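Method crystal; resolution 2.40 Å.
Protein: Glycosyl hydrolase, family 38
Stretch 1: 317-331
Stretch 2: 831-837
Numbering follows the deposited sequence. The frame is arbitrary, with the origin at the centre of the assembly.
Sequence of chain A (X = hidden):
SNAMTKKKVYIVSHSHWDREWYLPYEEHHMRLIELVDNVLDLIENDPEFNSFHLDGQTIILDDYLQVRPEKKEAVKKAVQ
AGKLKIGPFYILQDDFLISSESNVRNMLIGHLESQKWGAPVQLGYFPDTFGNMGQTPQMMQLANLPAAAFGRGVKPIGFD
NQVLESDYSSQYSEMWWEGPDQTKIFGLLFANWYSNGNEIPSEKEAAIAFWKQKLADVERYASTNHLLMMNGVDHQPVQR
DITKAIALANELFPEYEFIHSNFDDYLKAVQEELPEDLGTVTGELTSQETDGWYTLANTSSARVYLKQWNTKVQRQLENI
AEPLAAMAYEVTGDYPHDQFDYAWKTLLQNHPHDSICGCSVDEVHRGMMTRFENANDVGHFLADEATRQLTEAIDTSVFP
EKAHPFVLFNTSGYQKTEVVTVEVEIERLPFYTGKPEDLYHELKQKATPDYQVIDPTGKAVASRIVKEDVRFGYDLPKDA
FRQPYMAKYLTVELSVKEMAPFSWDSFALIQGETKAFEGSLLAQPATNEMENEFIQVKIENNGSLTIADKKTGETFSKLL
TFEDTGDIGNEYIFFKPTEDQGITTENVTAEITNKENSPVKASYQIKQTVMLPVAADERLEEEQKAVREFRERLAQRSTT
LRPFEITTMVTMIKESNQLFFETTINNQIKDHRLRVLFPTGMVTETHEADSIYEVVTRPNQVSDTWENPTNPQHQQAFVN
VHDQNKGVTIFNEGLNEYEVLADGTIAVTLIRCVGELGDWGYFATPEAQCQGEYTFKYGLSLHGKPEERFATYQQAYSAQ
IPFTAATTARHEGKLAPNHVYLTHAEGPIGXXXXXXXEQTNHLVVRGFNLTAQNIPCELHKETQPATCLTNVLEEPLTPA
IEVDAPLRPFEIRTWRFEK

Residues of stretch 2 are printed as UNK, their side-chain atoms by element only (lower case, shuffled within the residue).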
ATOM      1  N   LEU A 317      -0.134  -9.330 -17.159  1.00 43.84           N
ATOM      2  CA  LEU A 317       1.240  -9.163 -17.614  1.00 46.32           C
ATOM      3  C   LEU A 317       1.641 -10.216 -18.643  1.00 47.34           C
ATOM      4  O   LEU A 317       2.148  -9.877 -19.716  1.00 43.75           O
ATOM      5  CB  LEU A 317       2.198  -9.204 -16.418  1.00 43.55           C
ATOM      6  CG  LEU A 317       2.118  -8.047 -15.418  1.00 36.82           C
ATOM      7  CD1 LEU A 317       3.055  -8.280 -14.241  1.00 45.07           C
ATOM      8  CD2 LEU A 317       2.439  -6.732 -16.107  1.00 34.36           C
ATOM      9  N   GLU A 318       1.413 -11.494 -18.333  1.00 46.02           N
ATOM     10  CA  GLU A 318       1.902 -12.565 -19.198  1.00 44.75           C
ATOM     11  C   GLU A 318       1.105 -12.654 -20.493  1.00 44.82           C
ATOM     12  O   GLU A 318       1.677 -12.877 -21.566  1.00 48.60           O
ATOM     13  CB  GLU A 318       1.847 -13.903 -18.458  1.00 39.33           C
ATOM     14  CG  GLU A 318       2.517 -13.903 -17.098  1.00 48.62           C
ATOM     15  CD  GLU A 318       2.073 -15.069 -16.237  1.00 50.52           C
ATOM     16  OE1 GLU A 318       1.337 -15.938 -16.751  1.00 50.79           O
ATOM     17  OE2 GLU A 318       2.450 -15.112 -15.048  1.00 51.30           O
ATOM     18  N   ASN A 319      -0.214 -12.485 -20.415  1.00 44.08           N
ATOM     19  CA  ASN A 319      -1.101 -12.814 -21.521  1.00 50.66           C
ATOM     20  C   ASN A 319      -1.788 -11.603 -22.138  1.00 48.20           C
ATOM     21  O   ASN A 319      -2.553 -11.768 -23.094  1.00 43.70           O
ATOM     22  CB  ASN A 319      -2.154 -13.823 -21.050  1.00 50.81           C
ATOM     23  CG  ASN A 319      -1.538 -15.010 -20.334  1.00 54.89           C
ATOM     24  OD1 ASN A 319      -1.682 -15.161 -19.122  1.00 59.98           O
ATOM     25  ND2 ASN A 319      -0.843 -15.857 -21.083  1.00 52.13           N
ATOM     26  N   ILE A 320      -1.539 -10.397 -21.629  1.00 48.18           N
ATOM     27  CA  ILE A 320      -2.141  -9.195 -22.197  1.00 41.69           C
ATOM     28  C   ILE A 320      -1.050  -8.200 -22.572  1.00 47.03           C
ATOM     29  O   ILE A 320      -0.803  -7.949 -23.757  1.00 46.77           O
ATOM     30  CB  ILE A 320      -3.148  -8.553 -21.225  1.00 40.60           C
ATOM     31  CG1 ILE A 320      -4.170  -9.581 -20.736  1.00 44.68           C
ATOM     32  CG2 ILE A 320      -3.856  -7.389 -21.899  1.00 40.27           C
ATOM     33  CD1 ILE A 320      -5.054 -10.130 -21.827  1.00 51.08           C
ATOM     34  N   ALA A 321      -0.389  -7.634 -21.558  1.00 43.26           N
ATOM     35  CA  ALA A 321       0.536  -6.526 -21.787  1.00 39.78           C
ATOM     36  C   ALA A 321       1.730  -6.954 -22.632  1.00 38.42           C
ATOM     37  O   ALA A 321       2.058  -6.308 -23.634  1.00 49.04           O
ATOM     38  CB  ALA A 321       1.001  -5.951 -20.449  1.00 38.01           C
ATOM     39  N   GLU A 322       2.397  -8.039 -22.240  1.00 38.21           N
ATOM     40  CA  GLU A 322       3.589  -8.473 -22.968  1.00 40.98           C
ATOM     41  C   GLU A 322       3.295  -8.887 -24.405  1.00 41.08           C
ATOM     42  O   GLU A 322       4.035  -8.453 -25.306  1.00 46.38           O
ATOM     43  CB  GLU A 322       4.291  -9.592 -22.191  1.00 37.60           C
ATOM     44  CG  GLU A 322       5.019  -9.121 -20.943  1.00 41.91           C
ATOM     45  CD  GLU A 322       5.807 -10.228 -20.273  1.00 56.64           C
ATOM     46  OE1 GLU A 322       5.650 -11.398 -20.676  1.00 60.62           O
ATOM     47  OE2 GLU A 322       6.589  -9.925 -19.347  1.00 54.67           O
ATOM     48  N   PRO A 323       2.275  -9.707 -24.703  1.00 40.56           N
ATOM     49  CA  PRO A 323       2.013 -10.026 -26.119  1.00 40.64           C
ATOM     50  C   PRO A 323       1.653  -8.808 -26.952  1.00 46.39           C
ATOM     51  O   PRO A 323       2.090  -8.698 -28.106  1.00 51.94           O
ATOM     52  CB  PRO A 323       0.852 -11.028 -26.042  1.00 40.97           C
ATOM     53  CG  PRO A 323       0.948 -11.615 -24.677  1.00 45.64           C
ATOM     54  CD  PRO A 323       1.405 -10.490 -23.805  1.00 38.65           C
ATOM     55  N   LEU A 324       0.864  -7.884 -26.399  1.00 43.99           N
ATOM     56  CA  LEU A 324       0.525  -6.669 -27.135  1.00 41.70           C
ATOM     57  C   LEU A 324       1.753  -5.792 -27.347  1.00 45.01           C
ATOM     58  O   LEU A 324       1.944  -5.234 -28.434  1.00 45.32           O
ATOM     59  CB  LEU A 324      -0.569  -5.897 -26.399  1.00 43.42           C
ATOM     60  CG  LEU A 324      -1.981  -6.480 -26.467  1.00 46.51           C
ATOM     61  CD1 LEU A 324      -2.918  -5.724 -25.534  1.00 38.46           C
ATOM     62  CD2 LEU A 324      -2.505  -6.454 -27.893  1.00 44.02           C
ATOM     63  N   ALA A 325       2.598  -5.661 -26.320  1.00 43.89           N
ATOM     64  CA  ALA A 325       3.816  -4.874 -26.468  1.00 45.72           C
ATOM     65  C   ALA A 325       4.803  -5.538 -27.418  1.00 44.91           C
ATOM     66  O   ALA A 325       5.549  -4.843 -28.117  1.00 39.69           O
ATOM     67  CB  ALA A 325       4.464  -4.641 -25.104  1.00 42.77           C
ATOM     68  N   ALA A 326       4.826  -6.874 -27.456  1.00 46.58           N
ATOM     69  CA  ALA A 326       5.700  -7.567 -28.394  1.00 39.96           C
ATOM     70  C   ALA A 326       5.272  -7.310 -29.834  1.00 46.56           C
ATOM     71  O   ALA A 326       6.118  -7.177 -30.727  1.00 54.25           O
ATOM     72  CB  ALA A 326       5.715  -9.065 -28.095  1.00 38.84           C
ATOM     73  N   MET A 327       3.961  -7.233 -30.078  1.00 47.51           N
ATOM     74  CA  MET A 327       3.480  -6.899 -31.415  1.00 48.87           C
ATOM     75  C   MET A 327       3.680  -5.420 -31.720  1.00 47.81           C
ATOM     76  O   MET A 327       4.017  -5.054 -32.852  1.00 53.27           O
ATOM     77  CB  MET A 327       2.004  -7.274 -31.556  1.00 49.83           C
ATOM     78  CG  MET A 327       1.704  -8.753 -31.386  1.00 51.70           C
ATOM     79  SD  MET A 327      -0.053  -9.108 -31.576  1.00 67.16           S
ATOM     80  CE  MET A 327      -0.092 -10.855 -31.184  1.00 71.65           C
ATOM     81  N   ALA A 328       3.484  -4.555 -30.721  1.00 42.81           N
ATOM     82  CA  ALA A 328       3.636  -3.119 -30.930  1.00 51.61           C
ATOM     83  C   ALA A 328       5.073  -2.728 -31.251  1.00 58.95           C
ATOM     84  O   ALA A 328       5.303  -1.627 -31.764  1.00 64.70           O
ATOM     85  CB  ALA A 328       3.152  -2.354 -29.698  1.00 50.32           C
ATOM     86  N   TYR A 329       6.041  -3.597 -30.954  1.00 57.73           N
ATOM     87  CA  TYR A 329       7.423  -3.323 -31.331  1.00 53.72           C
ATOM     88  C   TYR A 329       7.587  -3.259 -32.845  1.00 55.06           C
ATOM     89  O   TYR A 329       8.481  -2.565 -33.343  1.00 50.95           O
ATOM     90  CB  TYR A 329       8.347  -4.387 -30.734  1.00 44.21           C
ATOM     91  CG  TYR A 329       9.783  -4.293 -31.200  1.00 49.83           C
ATOM     92  CD1 TYR A 329      10.690  -3.466 -30.551  1.00 43.94           C
ATOM     93  CD2 TYR A 329      10.233  -5.034 -32.286  1.00 49.90           C
ATOM     94  CE1 TYR A 329      12.003  -3.377 -30.973  1.00 50.02           C
ATOM     95  CE2 TYR A 329      11.543  -4.951 -32.715  1.00 47.85           C
ATOM     96  CZ  TYR A 329      12.424  -4.121 -32.055  1.00 53.07           C
ATOM     97  OH  TYR A 329      13.731  -4.035 -32.478  1.00 58.13           O
ATOM     98  N   GLU A 330       6.733  -3.964 -33.589  1.00 56.63           N
ATOM     99  CA  GLU A 330       6.862  -3.989 -35.040  1.00 58.06           C
ATOM    100  C   GLU A 330       6.641  -2.612 -35.654  1.00 56.43           C
ATOM    101  O   GLU A 330       7.197  -2.313 -36.715  1.00 60.88           O
ATOM    102  CB  GLU A 330       5.875  -5.000 -35.625  1.00 63.05           C
ATOM    103  CG  GLU A 330       6.024  -6.418 -35.077  1.00 65.05           C
ATOM    104  CD  GLU A 330       7.221  -7.151 -35.655  1.00 71.52           C
ATOM    105  OE1 GLU A 330       7.793  -6.659 -36.651  1.00 76.70           O
ATOM    106  OE2 GLU A 330       7.586  -8.220 -35.119  1.00 71.56           O
ATOM    107  N   VAL A 331       5.837  -1.763 -35.014  1.00 54.01           N
ATOM    108  CA  VAL A 331       5.487  -0.473 -35.580  1.00 56.38           C
ATOM    109  C   VAL A 331       6.243   0.671 -34.920  1.00 60.73           C
ATOM    110  O   VAL A 331       6.450   1.710 -35.559  1.00 67.41           O
ATOM    111  CB  VAL A 331       3.964  -0.236 -35.498  1.00 61.29           C
ATOM    112  CG1 VAL A 331       3.203  -1.388 -36.148  1.00 69.15           C
ATOM    113  CG2 VAL A 331       3.508  -0.044 -34.069  1.00 69.94           C
ATOM    114  N   UNK A 831       0.471 -22.576 -24.113  1.00 51.71           N
ATOM    115  CA  UNK A 831       1.283 -21.427 -24.491  1.00 49.64           C
ATOM    116  C   UNK A 831       1.203 -20.389 -23.382  1.00 52.20           C
ATOM    117  O   UNK A 831       0.107 -19.946 -23.023  1.00 58.50           O
ATOM    118  c   UNK A 831       3.565 -23.434 -29.637  1.00 50.14           C
ATOM    119  c   UNK A 831      -0.259 -22.631 -27.319  1.00 55.28           C
ATOM    120  c   UNK A 831       1.905 -22.255 -27.746  1.00 48.99           C
ATOM    121  c   UNK A 831       2.262 -23.848 -29.580  1.00 52.19           C
ATOM    122  c   UNK A 831       1.440 -23.250 -28.629  1.00 49.84           C
ATOM    123  c   UNK A 831       3.242 -21.853 -27.829  1.00 42.93           C
ATOM    124  c   UNK A 831       0.800 -21.870 -26.920  1.00 54.99           C
ATOM    125  n   UNK A 831       0.115 -23.462 -28.347  1.00 53.87           N
ATOM    126  c   UNK A 831       4.058 -22.449 -28.775  1.00 42.74           C
ATOM    127  c   UNK A 831       0.815 -20.849 -25.826  1.00 51.15           C
ATOM    128  N   UNK A 832       2.362 -20.000 -22.845  1.00 48.90           N
ATOM    129  CA  UNK A 832       2.416 -19.211 -21.623  1.00 50.41           C
ATOM    130  C   UNK A 832       3.089 -17.852 -21.760  1.00 51.16           C
ATOM    131  O   UNK A 832       2.862 -16.994 -20.900  1.00 55.57           O
ATOM    132  c   UNK A 832       2.402 -21.283 -20.202  1.00 42.79           C
ATOM    133  c   UNK A 832       3.140 -19.991 -20.513  1.00 48.51           C
ATOM    134  o   UNK A 832       4.475 -20.297 -20.933  1.00 53.78           O
ATOM    135  N   UNK A 833       3.903 -17.624 -22.789  1.00 47.05           N
ATOM    136  CA  UNK A 833       4.653 -16.377 -22.862  1.00 47.68           C
ATOM    137  C   UNK A 833       4.869 -15.952 -24.306  1.00 51.52           C
ATOM    138  O   UNK A 833       5.222 -16.770 -25.159  1.00 58.43           O
ATOM    139  c   UNK A 833       6.008 -16.503 -22.156  1.00 40.51           C
ATOM    140  N   UNK A 834       4.645 -14.664 -24.563  1.00 45.12           N
ATOM    141  CA  UNK A 834       5.086 -13.986 -25.779  1.00 43.64           C
ATOM    142  C   UNK A 834       5.586 -12.614 -25.346  1.00 46.96           C
ATOM    143  O   UNK A 834       4.789 -11.763 -24.933  1.00 47.86           O
ATOM    144  c   UNK A 834       3.975 -13.848 -26.833  1.00 46.37           C
ATOM    145  c   UNK A 834       3.669 -15.194 -27.461  1.00 52.25           C
ATOM    146  c   UNK A 834       4.390 -12.852 -27.911  1.00 40.75           C
ATOM    147  N   UNK A 835       6.895 -12.403 -25.416  1.00 52.23           N
ATOM    148  CA  UNK A 835       7.495 -11.140 -24.997  1.00 50.94           C
ATOM    149  C   UNK A 835       8.796 -10.961 -25.772  1.00 49.57           C
ATOM    150  O   UNK A 835       9.036 -11.650 -26.768  1.00 47.54           O
ATOM    151  c   UNK A 835      10.099 -12.749 -20.948  1.00 46.57           C
ATOM    152  c   UNK A 835       8.753 -12.075 -22.955  1.00 48.88           C
ATOM    153  c   UNK A 835       7.690 -11.119 -23.470  1.00 45.69           C
ATOM    154  c   UNK A 835       8.875 -12.001 -21.442  1.00 52.40           C
ATOM    155  n   UNK A 835      11.358 -12.100 -21.408  1.00 43.90           N
ATOM    156  N   UNK A 836       9.643 -10.039 -25.320  1.00 46.56           N
ATOM    157  CA  UNK A 836      10.894  -9.749 -26.003  1.00 52.10           C
ATOM    158  C   UNK A 836      12.038  -9.650 -25.004  1.00 54.30           C
ATOM    159  O   UNK A 836      11.842  -9.291 -23.839  1.00 47.57           O
ATOM    160  c   UNK A 836       9.831  -7.358 -28.897  1.00 48.08           C
ATOM    161  n   UNK A 836       8.967  -7.567 -30.055  1.00 46.56           N
ATOM    162  c   UNK A 836      10.787  -8.457 -26.829  1.00 50.37           C
ATOM    163  c   UNK A 836       9.378  -8.072 -31.214  1.00 50.19           C
ATOM    164  n   UNK A 836       8.516  -8.229 -32.211  1.00 47.86           N
ATOM    165  n   UNK A 836      10.648  -8.413 -31.380  1.00 46.70           N
ATOM    166  c   UNK A 836       9.814  -8.576 -27.992  1.00 52.93           C
ATOM    167  N   UNK A 837      13.239  -9.980 -25.477  1.00 54.74           N
ATOM    168  CA  UNK A 837      14.425  -9.984 -24.631  1.00 52.99           C
ATOM    169  C   UNK A 837      14.864  -8.556 -24.315  1.00 54.06           C
ATOM    170  O   UNK A 837      14.620  -7.626 -25.087  1.00 57.36           O
ATOM    171  n   UNK A 837      18.271 -12.945 -24.193  1.00 74.33           N
ATOM    172  c   UNK A 837      17.659 -12.121 -25.035  1.00 66.13           C
ATOM    173  c   UNK A 837      15.554 -10.757 -25.314  1.00 59.22           C
ATOM    174  o   UNK A 837      17.813 -12.184 -26.255  1.00 60.95           O
ATOM    175  c   UNK A 837      16.736 -11.089 -24.418  1.00 58.54           C
TER
HETATM  176  O   HOH W   1       0.803 -17.447 -19.168  1.00 41.07           O
HETATM  177  O   HOH W   2       4.138 -13.282 -21.973  1.00 43.67           O

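Position 831, already within a strand, has ten side-chain atoms: one carbon leading to fused five- and six-membered rings that hold eight carbons and one nitrogen. That indole makes it Trp 831. Its CA-to-CB bond points sideways, and the rings lead away from the helix, so this bulky group is buried without touching stretch 1.

At position 832 one carbon carries one oxygen and one carbon, the small branched pattern of Thr 832. The side chain does not touch the helix; its hydroxyl OG1 is hydrogen-bonded elsewhere in the structure. The backbone does the work here. Water 1 donates to Thr 832 O (2.7 Å) and to Glu 318 OE1 (2.9 Å), and accepts from Asn 319 ND2 (3.0 Å), so a single water joins the strand carbonyl to two helix side chains.

Position 833 has a lone side-chain carbon, CB, pointing sideways with no helix atom within 4.5 Å: Ala 833. Its buried methyl has no polar group to satisfy, and its CA is 6.0 Å from the CA of Glu 318.

Position 834 shows three carbons, one carrying the other two, with no polar atom. Branching at CB identifies Val 834, a compact shape common in strands. Its CG1 lies 4.0 Å from Ala 326 CB, and its CB 4.3 Å from Pro 323 CB, so apolar surface meets apolar surface. Water 2 accepts from Val 834 N (3.0 Å) and lies 2.5 Å from Glu 318 O and 2.7 Å from Glu 322 OE1. Val 834 O sits 3.3 Å from Pro 323 N, but proline has no N-H to offer; what it does present is a CA-H...O contact, with Pro 323 CA 3.5 Å from Val 834 O.

Position 835 carries four carbons in a row ending in nitrogen, the unbranched chain of Lys 835. Glu 322 OE1 approaches its CD at 3.4 Å, a contact with the aliphatic part of the chain. The end leads away from the helix, and NZ is hydrogen-bonded elsewhere in the structure.

Position 836 has three carbons, a nitrogen, then a carbon bearing two more nitrogens: a guanidinium, hence Arg 836. CA-to-CB points toward the helix. NE and NH2 both donate to Ala 326 O, each at 3.0 Å, a forked grip that suits a planar group with neighbouring N-H bonds. NH2 also makes a salt bridge with Glu 330 OE2 (3.1 Å), although its hydrogen bond is weak, and Tyr 329 CD2 lies over one guanidinium face.

Position 837 has three carbons, the third carrying one oxygen and one nitrogen. This amide is Gln 837, beyond the strand and out of reach of the helix; though buried, its OE1 is hydrogen-bonded elsewhere.

The contact therefore changes character along its length: waters bridge the segments near Glu 318, close apolar packing follows around Val 834, and Arg 836 fastens the far end through a helix carbonyl and a carboxylate.

Stretch 2 831-837: WTAVKRQ
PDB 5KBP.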